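Local coordinates for cobalamin biosynthesis protein CobN (Mycobacterium tuberculosis, PDB 7C6O) that probably serves as the large catalytic subunit of cobaltochelatase, the enzyme that inserts cobalt into the corrin ring during cobalamin biosynthesis, at residues Arg368-Phe373 against His550-Leu555; Val504-Pro509 against Leu533-Trp538. All coordinates share one frame; numbering follows the deposited sequence. Where two conformers were deposited one is given.

Contact 1 of 2, residues Arg368-Phe373 against His550-Leu555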
loop_
_atom_site.group_PDB
_atom_site.type_symbol
_atom_site.label_atom_id
_atom_site.label_comp_id
_atom_site.label_asym_id
_atom_site.label_seq_id
_atom_site.Cartn_x
_atom_site.Cartn_y
_atom_site.Cartn_z
ATOM N N ARG A 368 -12.032 -24.426 11.573
ATOM C CA ARG A 368 -10.800 -24.202 12.316
ATOM C C ARG A 368 -10.166 -22.898 11.850
ATOM O O ARG A 368 -9.965 -22.691 10.648
ATOM C CB ARG A 368 -9.835 -25.375 12.136
ATOM C CG ARG A 368 -10.352 -26.683 12.733
ATOM C CD ARG A 368 -9.373 -27.831 12.529
ATOM N NE ARG A 368 -9.086 -28.060 11.117
ATOM C CZ ARG A 368 -9.743 -28.920 10.344
ATOM N NH1 ARG A 368 -10.735 -29.647 10.841
ATOM N NH2 ARG A 368 -9.405 -29.053 9.067
ATOM N N VAL A 369 -9.861 -22.021 12.801
ATOM C CA VAL A 369 -9.351 -20.687 12.504
ATOM C C VAL A 369 -8.077 -20.446 13.297
ATOM O O VAL A 369 -8.009 -20.751 14.494
ATOM C CB VAL A 369 -10.395 -19.597 12.824
ATOM C CG1 VAL A 369 -9.856 -18.218 12.462
ATOM C CG2 VAL A 369 -11.704 -19.879 12.097
ATOM N N ALA A 370 -7.073 -19.887 12.631
ATOM C CA ALA A 370 -5.855 -19.426 13.279
ATOM C C ALA A 370 -5.900 -17.908 13.412
ATOM O O ALA A 370 -6.091 -17.199 12.419
ATOM C CB ALA A 370 -4.617 -19.857 12.490
ATOM N N LEU A 371 -5.735 -17.419 14.638
ATOM C CA LEU A 371 -5.687 -15.992 14.938
ATOM C C LEU A 371 -4.237 -15.638 15.252
ATOM O O LEU A 371 -3.698 -16.067 16.277
ATOM C CB LEU A 371 -6.615 -15.659 16.107
ATOM C CG LEU A 371 -6.941 -14.198 16.414
ATOM C CD1 LEU A 371 -7.662 -13.562 15.241
ATOM C CD2 LEU A 371 -7.784 -14.087 17.681
ATOM N N VAL A 372 -3.600 -14.871 14.369
ATOM C CA VAL A 372 -2.170 -14.587 14.453
ATOM C C VAL A 372 -1.969 -13.124 14.833
ATOM O O VAL A 372 -2.575 -12.229 14.231
ATOM C CB VAL A 372 -1.453 -14.917 13.132
ATOM C CG1 VAL A 372 0.039 -14.604 13.236
ATOM C CG2 VAL A 372 -1.670 -16.375 12.766
ATOM N N PHE A 373 -1.108 -12.886 15.820
ATOM C CA PHE A 373 -0.793 -11.552 16.310
ATOM C C PHE A 373 0.608 -11.145 15.867
ATOM O O PHE A 373 1.538 -11.956 15.907
ATOM C CB PHE A 373 -0.871 -11.495 17.840
ATOM C CG PHE A 373 -2.249 -11.717 18.394
ATOM C CD1 PHE A 373 -2.822 -12.979 18.388
ATOM C CD2 PHE A 373 -2.960 -10.667 18.948
ATOM C CE1 PHE A 373 -4.088 -13.184 18.907
ATOM C CE2 PHE A 373 -4.224 -10.866 19.471
ATOM C CZ PHE A 373 -4.789 -12.125 19.450
ATOM N N HIS A 550 -8.875 -23.663 8.388
ATOM C CA HIS A 550 -9.623 -23.267 7.202
ATOM C C HIS A 550 -9.265 -21.857 6.752
ATOM O O HIS A 550 -9.388 -21.542 5.561
ATOM C CB HIS A 550 -11.125 -23.374 7.466
ATOM C CG HIS A 550 -11.609 -24.783 7.608
ATOM N ND1 HIS A 550 -11.932 -25.340 8.827
ATOM C CD2 HIS A 550 -11.806 -25.754 6.686
ATOM C CE1 HIS A 550 -12.316 -26.593 8.647
ATOM N NE2 HIS A 550 -12.250 -26.868 7.357
ATOM N N ALA A 551 -8.823 -21.005 7.675
ATOM C CA ALA A 551 -8.443 -19.639 7.340
ATOM C C ALA A 551 -7.553 -19.077 8.438
ATOM O O ALA A 551 -7.583 -19.528 9.588
ATOM C CB ALA A 551 -9.669 -18.741 7.143
ATOM N N VAL A 552 -6.763 -18.076 8.063
ATOM C CA VAL A 552 -5.933 -17.317 8.988
ATOM C C VAL A 552 -6.522 -15.920 9.112
ATOM O O VAL A 552 -6.866 -15.292 8.101
ATOM C CB VAL A 552 -4.469 -17.253 8.513
ATOM C CG1 VAL A 552 -3.633 -16.399 9.463
ATOM C CG2 VAL A 552 -3.888 -18.652 8.384
ATOM N N VAL A 553 -6.657 -15.442 10.345
ATOM C CA VAL A 553 -7.010 -14.057 10.627
ATOM C C VAL A 553 -5.804 -13.408 11.290
ATOM O O VAL A 553 -5.383 -13.832 12.373
ATOM C CB VAL A 553 -8.256 -13.948 11.521
ATOM C CG1 VAL A 553 -8.573 -12.482 11.815
ATOM C CG2 VAL A 553 -9.451 -14.639 10.875
ATOM N N HIS A 554 -5.238 -12.392 10.646
ATOM C CA HIS A 554 -4.155 -11.619 11.240
ATOM C C HIS A 554 -4.702 -10.299 11.762
ATOM O O HIS A 554 -5.355 -9.558 11.022
ATOM C CB HIS A 554 -3.027 -11.356 10.244
ATOM C CG HIS A 554 -1.767 -10.888 10.902
ATOM N ND1 HIS A 554 -0.685 -11.716 11.109
ATOM C CD2 HIS A 554 -1.432 -9.690 11.438
ATOM C CE1 HIS A 554 0.270 -11.042 11.728
ATOM N NE2 HIS A 554 -0.160 -9.812 11.940
ATOM N N LEU A 555 -4.412 -9.996 13.024
ATOM C CA LEU A 555 -5.050 -8.879 13.715
ATOM C C LEU A 555 -4.212 -7.609 13.591
ATOM O O LEU A 555 -3.179 -7.466 14.253
ATOM C CB LEU A 555 -5.292 -9.235 15.179
ATOM C CG LEU A 555 -6.518 -10.123 15.375
ATOM C CD1 LEU A 555 -6.778 -10.366 16.850
ATOM C CD2 LEU A 555 -7.729 -9.495 14.703
#

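Contact 2 of 2, residues Val504-Pro509 against Leu533-Trp538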
loop_
_atom_site.group_PDB
_atom_site.type_symbol
_atom_site.label_atom_id
_atom_site.label_comp_id
_atom_site.label_asym_id
_atom_site.label_seq_id
_atom_site.Cartn_x
_atom_site.Cartn_y
_atom_site.Cartn_z
ATOM N N VAL A 504 -6.707 -21.582 17.241
ATOM C CA VAL A 504 -5.339 -21.459 17.719
ATOM C C VAL A 504 -4.959 -19.987 17.672
ATOM O O VAL A 504 -5.182 -19.311 16.660
ATOM C CB VAL A 504 -4.348 -22.324 16.910
ATOM C CG1 VAL A 504 -4.381 -21.978 15.433
ATOM C CG2 VAL A 504 -2.938 -22.167 17.462
ATOM N N LEU A 505 -4.441 -19.480 18.783
ATOM C CA LEU A 505 -3.904 -18.129 18.864
ATOM C C LEU A 505 -2.388 -18.243 18.903
ATOM O O LEU A 505 -1.838 -18.950 19.753
ATOM C CB LEU A 505 -4.436 -17.388 20.093
ATOM C CG LEU A 505 -5.802 -16.703 19.949
ATOM C CD1 LEU A 505 -6.925 -17.711 19.720
ATOM C CD2 LEU A 505 -6.101 -15.828 21.162
ATOM N N MET A 506 -1.720 -17.567 17.973
ATOM C CA MET A 506 -0.284 -17.716 17.805
ATOM C C MET A 506 0.354 -16.351 17.614
ATOM O O MET A 506 -0.166 -15.508 16.879
ATOM C CB MET A 506 0.044 -18.619 16.604
ATOM C CG MET A 506 1.531 -18.849 16.375
ATOM S SD MET A 506 1.870 -19.863 14.918
ATOM C CE MET A 506 1.303 -21.459 15.485
ATOM N N VAL A 507 1.474 -16.134 18.287
ATOM C CA VAL A 507 2.304 -14.975 17.998
ATOM C C VAL A 507 3.089 -15.262 16.727
ATOM O O VAL A 507 3.681 -16.337 16.582
ATOM C CB VAL A 507 3.238 -14.662 19.175
ATOM C CG1 VAL A 507 4.097 -13.459 18.846
ATOM C CG2 VAL A 507 2.432 -14.420 20.441
ATOM N N GLN A 508 3.069 -14.317 15.797
ATOM C CA GLN A 508 3.794 -14.485 14.545
ATOM C C GLN A 508 5.260 -14.791 14.839
ATOM O O GLN A 508 5.864 -14.130 15.696
ATOM C CB GLN A 508 3.667 -13.224 13.695
ATOM C CG GLN A 508 4.029 -13.408 12.237
ATOM C CD GLN A 508 3.677 -12.196 11.404
ATOM O OE1 GLN A 508 3.951 -11.062 11.796
ATOM N NE2 GLN A 508 3.057 -12.428 10.249
ATOM N N PRO A 509 5.854 -15.787 14.184
ATOM C CA PRO A 509 7.226 -16.158 14.513
ATOM C C PRO A 509 8.171 -15.009 14.233
ATOM O O PRO A 509 7.893 -14.146 13.381
ATOM C CB PRO A 509 7.503 -17.352 13.587
ATOM C CG PRO A 509 6.169 -17.830 13.148
ATOM C CD PRO A 509 5.283 -16.635 13.127
ATOM N N LEU A 533 9.079 -21.056 9.091
ATOM C CA LEU A 533 8.361 -21.843 8.095
ATOM C C LEU A 533 7.568 -22.971 8.745
ATOM O O LEU A 533 6.418 -23.223 8.368
ATOM C CB LEU A 533 9.340 -22.398 7.062
ATOM C CG LEU A 533 10.088 -21.353 6.231
ATOM C CD1 LEU A 533 11.206 -22.001 5.427
ATOM C CD2 LEU A 533 9.127 -20.616 5.314
ATOM N N ALA A 534 8.163 -23.656 9.727
ATOM C CA ALA A 534 7.468 -24.754 10.391
ATOM C C ALA A 534 6.184 -24.277 11.059
ATOM O O ALA A 534 5.154 -24.960 10.999
ATOM C CB ALA A 534 8.385 -25.418 11.416
ATOM N N ALA A 535 6.226 -23.104 11.696
ATOM C CA ALA A 535 5.055 -22.607 12.409
ATOM C C ALA A 535 3.891 -22.359 11.457
ATOM O O ALA A 535 2.755 -22.763 11.730
ATOM C CB ALA A 535 5.411 -21.333 13.174
ATOM N N TYR A 536 4.152 -21.696 10.327
ATOM C CA TYR A 536 3.075 -21.446 9.375
ATOM C C TYR A 536 2.624 -22.732 8.698
ATOM O O TYR A 536 1.426 -22.924 8.454
ATOM C CB TYR A 536 3.505 -20.408 8.334
ATOM C CG TYR A 536 3.151 -19.006 8.754
ATOM C CD1 TYR A 536 1.856 -18.526 8.608
ATOM C CD2 TYR A 536 4.099 -18.170 9.326
ATOM C CE1 TYR A 536 1.518 -17.247 9.007
ATOM C CE2 TYR A 536 3.771 -16.888 9.729
ATOM C CZ TYR A 536 2.480 -16.433 9.567
ATOM O OH TYR A 536 2.145 -15.160 9.964
ATOM N N ARG A 537 3.561 -23.626 8.388
ATOM C CA ARG A 537 3.171 -24.886 7.768
ATOM C C ARG A 537 2.379 -25.762 8.730
ATOM O O ARG A 537 1.564 -26.582 8.290
ATOM C CB ARG A 537 4.407 -25.618 7.243
ATOM C CG ARG A 537 5.037 -24.963 6.011
ATOM C CD ARG A 537 4.096 -25.007 4.804
ATOM N NE ARG A 537 3.147 -23.895 4.778
ATOM C CZ ARG A 537 1.883 -24.008 4.381
ATOM N NH1 ARG A 537 1.411 -25.185 3.990
ATOM N NH2 ARG A 537 1.083 -22.949 4.385
ATOM N N TRP A 538 2.581 -25.595 10.041
ATOM C CA TRP A 538 1.779 -26.358 10.991
ATOM C C TRP A 538 0.347 -25.841 11.059
ATOM O O TRP A 538 -0.575 -26.610 11.357
ATOM C CB TRP A 538 2.414 -26.336 12.382
ATOM C CG TRP A 538 1.507 -26.936 13.410
ATOM C CD1 TRP A 538 1.322 -28.263 13.668
ATOM C CD2 TRP A 538 0.625 -26.229 14.291
ATOM N NE1 TRP A 538 0.388 -28.426 14.663
ATOM C CE2 TRP A 538 -0.054 -27.192 15.063
ATOM C CE3 TRP A 538 0.350 -24.875 14.506
ATOM C CZ2 TRP A 538 -0.991 -26.845 16.033
ATOM C CZ3 TRP A 538 -0.579 -24.532 15.473
ATOM C CH2 TRP A 538 -1.236 -25.513 16.225
#

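Contact 1 of 2, residues Arg368-Phe373 against His550-Leu555
Val369-Phe373 and Ala551-Leu555 pair as parallel strands, their axes 4.8 Å apart at closest approach. Strand 369-373 is an inner strand of a mixed sheet, with 503-507 hydrogen-bonded along its other edge. The backbone ladder is carried by alternate residues of one strand: Ala370 N donates to Ala551 O and Ala370 O accepts from Val553 N (2.8 Å, 174° at the hydrogen), and Val372 repeats the pattern with Val553 O and Leu555 N.

A side chain takes over where the ladder begins. Arg368 N gives its hydrogen to His550 ND1 (2.9 Å), lying in the plane of the imidazole, while Arg368 O accepts from His550 N. In one of two conformers the arginine bends at chi3 (-58°), one guanidinium face lying over His550 CE1, the planes 30° apart, with NE held by Gly548 O; this placement is tentative.

Apolar contacts occupy both faces of the pair. On one, Leu371 CD1 touches both Val553 CG1 and Leu555 CG (3.6 Å to the latter), and Leu555 CD1 meets Phe373 CE2 at 3.7 Å, under helix 391-405. On the other, Val372 CG2 touches Val552 CG1.

Among polar contacts, Val372 O lies 3.6 Å above the His554 ring face, and His554 NE2 is hydrogen-bonded to Ser374 OG.

Accepting from Arg368 N requires His550 ND1 to be unprotonated, so a neutral ring would probably carry its proton on NE2.

Contact 2 of 2, residues Val504-Pro509 against Leu533-Trp538
Met506 CE lies 3.6 Å from Trp538 CZ3, the methyl coming obliquely to the six-membered part of the indole. The chain reaches it by staying extended through chi1 and chi2 and bending at chi3 (-71°), so that the methyl turns off at the sulfur. Val504 CG2 arrives at the rim of the same ring, in its plane, 3.9 Å from Trp538 CZ3. Trp538 is held from its far end, where NE1 bonds to Asn545 O.

Further along, Pro509 wedges against the helix: its CG meets Ala535 CB at 3.6 Å and its CD meets Tyr536 CE2 at 3.7 Å. The small alanine allows this close approach, with Pro509 and Ala535 CA atoms 7.1 Å apart. This is a helix covering one face of a beta sheet: the 533-538 helical segment runs nearly antiparallel (163°) to the 504-507 strand segment, their axes 11.0 Å apart at closest approach, a spacing bridged by side chains alone.

The fit is looser between these points, where Met506 SD stays 4.2 Å from Ala535 CB. All seven touching residues are buried, so even this looser part is no solvent-facing side.

One polar link completes the buried set: Gln508 NE2 donates to Tyr536 OH over 2.9 Å, at 161° and close to the amide plane. Asn560 N bonds to Gln508 OE1, fixing both ends of that amide.

In the fold
The centres of the two contacts lie about 10 Å apart, joined through one mixed sheet in which strand 369-373 is flanked by 503-507 and 551-555, parallel to both. Along the chain come strand 369-373, strand 503-507, helix 530-539 and then strand 551-555, so both segments of contact 2 fall between those of contact 1. Helix 530-539 thus lies on the sheet face opposite helix 391-405, in a right-handed beta-alpha-beta crossover from 503-507 to 551-555 that passes over strand 369-373, which comes from more than 100 residues earlier in the chain. Leu371 N to Val504 O and Phe373 O to Gln508 N, both 2.8 Å and probable hydrogen bonds, bind the contacts directly, uniting distant sequence in one alpha/beta core.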